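PDB 1F7C: Rho GTPase-activating protein 26 from Gallus gallus, which accelerates GTP hydrolysis by the Rho-family GTPases RhoA and Cdc42 through its all-helical RhoGAP (BH) domain, the part present here. Local coordinates for residues I40-I45 against L152-N157; Q56-I61 against W92-I97. All coordinates share one frame; numbering follows the deposited sequence.

Contact 1. Residues I40-I45 against L152-N157; sequences IIKKCI and LHLLMN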
loop_
_atom_site.group_PDB
_atom_site.type_symbol
_atom_site.label_atom_id
_atom_site.label_comp_id
_atom_site.label_asym_id
_atom_site.label_seq_id
_atom_site.Cartn_x
_atom_site.Cartn_y
_atom_site.Cartn_z
ATOM N N ILE A 40 -6.320 -12.176 -0.496
ATOM C CA ILE A 40 -5.459 -11.833 -1.616
ATOM C C ILE A 40 -4.224 -11.068 -1.145
ATOM O O ILE A 40 -3.103 -11.390 -1.532
ATOM C CB ILE A 40 -6.236 -10.982 -2.649
ATOM C CG1 ILE A 40 -7.342 -11.837 -3.280
ATOM C CG2 ILE A 40 -5.290 -10.434 -3.710
ATOM C CD1 ILE A 40 -8.082 -11.152 -4.410
ATOM N N ILE A 41 -4.431 -10.060 -0.308
ATOM C CA ILE A 41 -3.327 -9.271 0.205
ATOM C C ILE A 41 -2.339 -10.107 1.014
ATOM O O ILE A 41 -1.129 -9.996 0.823
ATOM C CB ILE A 41 -3.837 -8.123 1.083
ATOM C CG1 ILE A 41 -4.586 -7.117 0.217
ATOM C CG2 ILE A 41 -2.669 -7.446 1.795
ATOM C CD1 ILE A 41 -3.711 -6.440 -0.804
ATOM N N LYS A 42 -2.855 -10.938 1.915
ATOM C CA LYS A 42 -2.003 -11.784 2.740
ATOM C C LYS A 42 -1.206 -12.804 1.922
ATOM O O LYS A 42 -0.031 -13.023 2.179
ATOM C CB LYS A 42 -2.836 -12.505 3.802
ATOM C CG LYS A 42 -3.333 -11.584 4.892
ATOM C CD LYS A 42 -4.093 -12.327 5.984
ATOM C CE LYS A 42 -5.393 -12.916 5.472
ATOM N NZ LYS A 42 -6.206 -13.488 6.589
ATOM N N LYS A 43 -1.849 -13.425 0.939
ATOM C CA LYS A 43 -1.168 -14.401 0.108
ATOM C C LYS A 43 -0.054 -13.730 -0.685
ATOM O O LYS A 43 1.012 -14.315 -0.889
ATOM C CB LYS A 43 -2.151 -15.062 -0.855
ATOM C CG LYS A 43 -3.214 -15.928 -0.205
ATOM C CD LYS A 43 -4.155 -16.488 -1.278
ATOM C CE LYS A 43 -5.304 -17.295 -0.678
ATOM N NZ LYS A 43 -4.842 -18.487 0.092
ATOM N N CYS A 44 -0.296 -12.500 -1.131
ATOM C CA CYS A 44 0.697 -11.768 -1.904
ATOM C C CYS A 44 1.831 -11.253 -1.031
ATOM O O CYS A 44 2.997 -11.284 -1.430
ATOM C CB CYS A 44 0.048 -10.602 -2.641
ATOM S SG CYS A 44 -0.967 -11.079 -4.048
ATOM N N ILE A 45 1.492 -10.779 0.161
ATOM C CA ILE A 45 2.508 -10.265 1.070
ATOM C C ILE A 45 3.450 -11.389 1.460
ATOM O O ILE A 45 4.669 -11.238 1.425
ATOM C CB ILE A 45 1.884 -9.685 2.360
ATOM C CG1 ILE A 45 1.140 -8.393 2.044
ATOM C CG2 ILE A 45 2.953 -9.438 3.399
ATOM C CD1 ILE A 45 1.865 -7.520 1.083
ATOM N N LEU A 152 -4.648 -1.419 5.434
ATOM C CA LEU A 152 -3.614 -0.413 5.363
ATOM C C LEU A 152 -2.460 -0.804 6.310
ATOM O O LEU A 152 -1.285 -0.550 6.033
ATOM C CB LEU A 152 -4.211 0.935 5.774
ATOM C CG LEU A 152 -3.396 2.188 5.490
ATOM C CD1 LEU A 152 -3.182 2.345 3.976
ATOM C CD2 LEU A 152 -4.133 3.387 6.064
ATOM N N HIS A 153 -2.809 -1.427 7.429
ATOM C CA HIS A 153 -1.822 -1.851 8.414
ATOM C C HIS A 153 -0.919 -2.958 7.857
ATOM O O HIS A 153 0.303 -2.886 7.982
ATOM C CB HIS A 153 -2.521 -2.341 9.686
ATOM C CG HIS A 153 -1.584 -2.619 10.817
ATOM N ND1 HIS A 153 -1.997 -3.171 12.010
ATOM C CD2 HIS A 153 -0.252 -2.400 10.944
ATOM C CE1 HIS A 153 -0.962 -3.277 12.824
ATOM N NE2 HIS A 153 0.109 -2.816 12.201
ATOM N N LEU A 154 -1.528 -3.977 7.255
ATOM C CA LEU A 154 -0.784 -5.083 6.669
ATOM C C LEU A 154 0.144 -4.575 5.586
ATOM O O LEU A 154 1.285 -5.005 5.494
ATOM C CB LEU A 154 -1.724 -6.110 6.037
ATOM C CG LEU A 154 -2.657 -6.917 6.931
ATOM C CD1 LEU A 154 -3.611 -7.740 6.059
ATOM C CD2 LEU A 154 -1.849 -7.820 7.828
ATOM N N LEU A 155 -0.357 -3.670 4.753
ATOM C CA LEU A 155 0.430 -3.114 3.671
ATOM C C LEU A 155 1.633 -2.298 4.115
ATOM O O LEU A 155 2.718 -2.488 3.586
ATOM C CB LEU A 155 -0.443 -2.254 2.764
ATOM C CG LEU A 155 -1.031 -2.969 1.550
ATOM C CD1 LEU A 155 -2.032 -2.044 0.848
ATOM C CD2 LEU A 155 0.098 -3.379 0.610
ATOM N N MET A 156 1.441 -1.389 5.069
ATOM C CA MET A 156 2.545 -0.554 5.538
ATOM C C MET A 156 3.616 -1.349 6.311
ATOM O O MET A 156 4.812 -1.061 6.221
ATOM C CB MET A 156 2.017 0.598 6.404
ATOM C CG MET A 156 1.142 1.617 5.670
ATOM S SD MET A 156 1.914 2.310 4.188
ATOM C CE MET A 156 1.070 1.391 2.938
ATOM N N ASN A 157 3.184 -2.345 7.073
ATOM C CA ASN A 157 4.109 -3.177 7.828
ATOM C C ASN A 157 5.016 -3.883 6.820
ATOM O O ASN A 157 6.237 -3.926 6.988
ATOM C CB ASN A 157 3.324 -4.207 8.640
ATOM C CG ASN A 157 4.218 -5.169 9.391
ATOM O OD1 ASN A 157 4.749 -4.845 10.451
ATOM N ND2 ASN A 157 4.393 -6.362 8.838
#

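Contact 2. Residues Q56-I61 against W92-I97; sequences QGLYRI and WEIKTI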
loop_
_atom_site.group_PDB
_atom_site.type_symbol
_atom_site.label_atom_id
_atom_site.label_comp_id
_atom_site.label_asym_id
_atom_site.label_seq_id
_atom_site.Cartn_x
_atom_site.Cartn_y
_atom_site.Cartn_z
ATOM N N GLN A 56 14.956 -6.937 -7.416
ATOM C CA GLN A 56 15.110 -5.516 -7.692
ATOM C C GLN A 56 13.848 -4.896 -8.268
ATOM O O GLN A 56 13.167 -5.514 -9.079
ATOM C CB GLN A 56 16.274 -5.282 -8.652
ATOM C CG GLN A 56 17.623 -5.756 -8.123
ATOM C CD GLN A 56 18.789 -5.286 -8.982
ATOM O OE1 GLN A 56 18.741 -5.362 -10.216
ATOM N NE2 GLN A 56 19.849 -4.807 -8.331
ATOM N N GLY A 57 13.542 -3.674 -7.835
ATOM C CA GLY A 57 12.367 -2.971 -8.322
ATOM C C GLY A 57 11.013 -3.517 -7.889
ATOM O O GLY A 57 10.038 -3.418 -8.639
ATOM N N LEU A 58 10.946 -4.094 -6.691
ATOM C CA LEU A 58 9.692 -4.635 -6.166
ATOM C C LEU A 58 8.584 -3.592 -6.240
ATOM O O LEU A 58 8.718 -2.492 -5.689
ATOM C CB LEU A 58 9.849 -5.064 -4.702
ATOM C CG LEU A 58 10.447 -6.419 -4.332
ATOM C CD1 LEU A 58 10.537 -6.510 -2.813
ATOM C CD2 LEU A 58 9.581 -7.555 -4.886
ATOM N N TYR A 59 7.496 -3.951 -6.920
ATOM C CA TYR A 59 6.331 -3.083 -7.079
ATOM C C TYR A 59 6.511 -1.948 -8.100
ATOM O O TYR A 59 5.571 -1.218 -8.395
ATOM C CB TYR A 59 5.900 -2.517 -5.711
ATOM C CG TYR A 59 5.431 -3.583 -4.742
ATOM C CD1 TYR A 59 6.231 -3.986 -3.660
ATOM C CD2 TYR A 59 4.198 -4.209 -4.917
ATOM C CE1 TYR A 59 5.803 -4.992 -2.777
ATOM C CE2 TYR A 59 3.759 -5.219 -4.047
ATOM C CZ TYR A 59 4.561 -5.604 -2.980
ATOM O OH TYR A 59 4.111 -6.588 -2.128
ATOM N N ARG A 60 7.718 -1.799 -8.633
ATOM C CA ARG A 60 7.990 -0.777 -9.640
ATOM C C ARG A 60 7.937 -1.487 -10.992
ATOM O O ARG A 60 7.386 -0.977 -11.963
ATOM C CB ARG A 60 9.381 -0.168 -9.424
ATOM C CG ARG A 60 9.778 0.869 -10.469
ATOM C CD ARG A 60 11.291 0.969 -10.604
ATOM N NE ARG A 60 11.917 1.694 -9.503
ATOM C CZ ARG A 60 13.189 1.542 -9.135
ATOM N NH1 ARG A 60 13.967 0.681 -9.782
ATOM N NH2 ARG A 60 13.689 2.257 -8.129
ATOM N N ILE A 61 8.515 -2.681 -11.031
ATOM C CA ILE A 61 8.550 -3.501 -12.232
ATOM C C ILE A 61 7.190 -4.142 -12.409
ATOM O O ILE A 61 6.696 -4.820 -11.512
ATOM C CB ILE A 61 9.624 -4.613 -12.126
ATOM C CG1 ILE A 61 11.017 -3.982 -12.041
ATOM C CG2 ILE A 61 9.520 -5.565 -13.307
ATOM C CD1 ILE A 61 11.338 -3.032 -13.191
ATOM N N TRP A 92 4.463 -18.986 -10.183
ATOM C CA TRP A 92 4.151 -17.570 -10.358
ATOM C C TRP A 92 5.333 -16.632 -10.111
ATOM O O TRP A 92 5.964 -16.672 -9.058
ATOM C CB TRP A 92 2.986 -17.186 -9.442
ATOM C CG TRP A 92 1.686 -17.835 -9.820
ATOM C CD1 TRP A 92 1.003 -18.785 -9.111
ATOM C CD2 TRP A 92 0.916 -17.588 -11.008
ATOM N NE1 TRP A 92 -0.145 -19.143 -9.783
ATOM C CE2 TRP A 92 -0.222 -18.423 -10.949
ATOM C CE3 TRP A 92 1.079 -16.742 -12.115
ATOM C CZ2 TRP A 92 -1.195 -18.437 -11.959
ATOM C CZ3 TRP A 92 0.115 -16.756 -13.117
ATOM C CH2 TRP A 92 -1.007 -17.597 -13.031
ATOM N N GLU A 93 5.620 -15.786 -11.094
ATOM C CA GLU A 93 6.714 -14.827 -10.998
ATOM C C GLU A 93 6.395 -13.747 -9.966
ATOM O O GLU A 93 5.230 -13.391 -9.771
ATOM C CB GLU A 93 6.951 -14.184 -12.362
ATOM C CG GLU A 93 7.290 -15.187 -13.447
ATOM C CD GLU A 93 7.321 -14.565 -14.830
ATOM O OE1 GLU A 93 8.190 -13.696 -15.082
ATOM O OE2 GLU A 93 6.468 -14.944 -15.666
ATOM N N ILE A 94 7.433 -13.233 -9.310
ATOM C CA ILE A 94 7.278 -12.190 -8.302
ATOM C C ILE A 94 6.654 -10.929 -8.924
ATOM O O ILE A 94 5.755 -10.325 -8.339
ATOM C CB ILE A 94 8.654 -11.831 -7.648
ATOM C CG1 ILE A 94 9.133 -12.977 -6.741
ATOM C CG2 ILE A 94 8.536 -10.541 -6.849
ATOM C CD1 ILE A 94 8.257 -13.228 -5.527
ATOM N N LYS A 95 7.141 -10.534 -10.100
ATOM C CA LYS A 95 6.624 -9.363 -10.805
ATOM C C LYS A 95 5.110 -9.526 -11.021
ATOM O O LYS A 95 4.357 -8.557 -11.020
ATOM C CB LYS A 95 7.335 -9.220 -12.158
ATOM C CG LYS A 95 7.163 -10.442 -13.070
ATOM C CD LYS A 95 8.222 -10.528 -14.174
ATOM C CE LYS A 95 8.211 -9.320 -15.101
ATOM N NZ LYS A 95 9.186 -9.455 -16.230
ATOM N N THR A 96 4.681 -10.770 -11.198
ATOM C CA THR A 96 3.277 -11.104 -11.414
ATOM C C THR A 96 2.484 -10.971 -10.117
ATOM O O THR A 96 1.360 -10.464 -10.111
ATOM C CB THR A 96 3.139 -12.556 -11.933
ATOM O OG1 THR A 96 3.786 -12.673 -13.205
ATOM C CG2 THR A 96 1.683 -12.943 -12.076
ATOM N N ILE A 97 3.079 -11.437 -9.023
ATOM C CA ILE A 97 2.452 -11.383 -7.713
ATOM C C ILE A 97 2.343 -9.963 -7.148
ATOM O O ILE A 97 1.373 -9.650 -6.451
ATOM C CB ILE A 97 3.217 -12.284 -6.725
ATOM C CG1 ILE A 97 3.110 -13.740 -7.198
ATOM C CG2 ILE A 97 2.670 -12.098 -5.294
ATOM C CD1 ILE A 97 3.977 -14.722 -6.438
#

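Contact 1. Residues I40-I45 against L152-N157
In the all-helical RhoGAP (BH) domain, helix 35-51 packs beside helix 146-164, with Leu-154 reaching across toward Lys-42 and Ile-41. The CA positions show that the two segments run in the same direction, and the closest backbone pair, Lys-42 CA and Leu-154 CA, is 7.9 Å apart. No hydrogen bond crosses the segments; the side chains meet through carbon atoms alone, burying 199 Å² in total. Leu-154 points its CB at the partner helix, and chi1 of -66° with an extended chi2 of 173° brings CD1 up to both neighbours. That methyl lies 4.0 Å from Lys-42 CG and 4.4 Å from Ile-41 CG2, a loose van der Waals fit. Deeper in the domain, Leu-155 CD2 comes to 4.5 Å from Ile-45 CD1, although the CB of Leu-155 is not aimed at the other helix. Both sides of this inner layer continue onto helix 94-106, where Ile-41 meets Tyr-104, Ile-45 meets Leu-101, and Leu-155 meets Leu-105. The other flank of helix 146-164 is covered by helix 212-217, against which His-153 stacks on Phe-216. Toward the surface, exposed Lys-42 contributes only the aliphatic part of its chain. It crosses the leucine obliquely and diverges from it beyond CG: CD is 4.6 Å from Leu-154 CD1, whereas the bend at chi3 (-66°) leaves NZ 6.3 Å from that same methyl.

Contact 2. Residues Q56-I61 against W92-I97
The backbones come closest at Ile-61 CA and Lys-95 CA, 6.3 Å apart, where an irregular loop faces the first turn of helix 94-106. Gly-57 O is gripped twice within the loop, by Arg-60 N at 2.8 Å and Ile-61 N at 2.9 Å, and the torsions at Leu-58 and Tyr-59 (phi 76° at the latter) fit a type II turn over Gly-57 to Arg-60. From this turn the CD2 branch of Leu-58 meets the CG2 methyl of Ile-94 at 3.7 Å. The CB of Ile-94 faces the loop, and chi1 of -71° sets CG2 anti to the backbone N, on the side where Leu-58 arrives. The turn presents Arg-60, predicted to be the arginine finger of the RhoGAP domain, which would stabilise the transition state of GTP hydrolysis; its exposed side chain points elsewhere and touches Met-171. Glu-93 occupies the N-cap position of the helix, and its OE2 forms a salt bridge with Arg-67. Tyr-59 O accepts a hydrogen bond from Lys-102 NZ farther along the same helix. At the solvent side, Ile-61 CG2 lies 4.4 Å from CE of Lys-95.

In the fold
The centres of the two contacts are 15 Å apart within one RhoGAP domain, contact 1 nearer the middle of the chain and contact 2 farther out, holding the loop of the predicted arginine finger, Arg-60. In sequence, contact 2 is nested inside the loop closed by contact 1. Helix 94-106 joins them: it starts in contact 2, and its later residues lie against both helices of contact 1. They also touch directly, with Ile-45 CD1 4.0 Å from Tyr-59 OH and Cys-44 SG 3.6 Å from Ile-97 O. Tyr-59 OH is hydrogen-bonded to His-158 NE2, just beyond 152-157, tying the turn beside Arg-60 to the helical core.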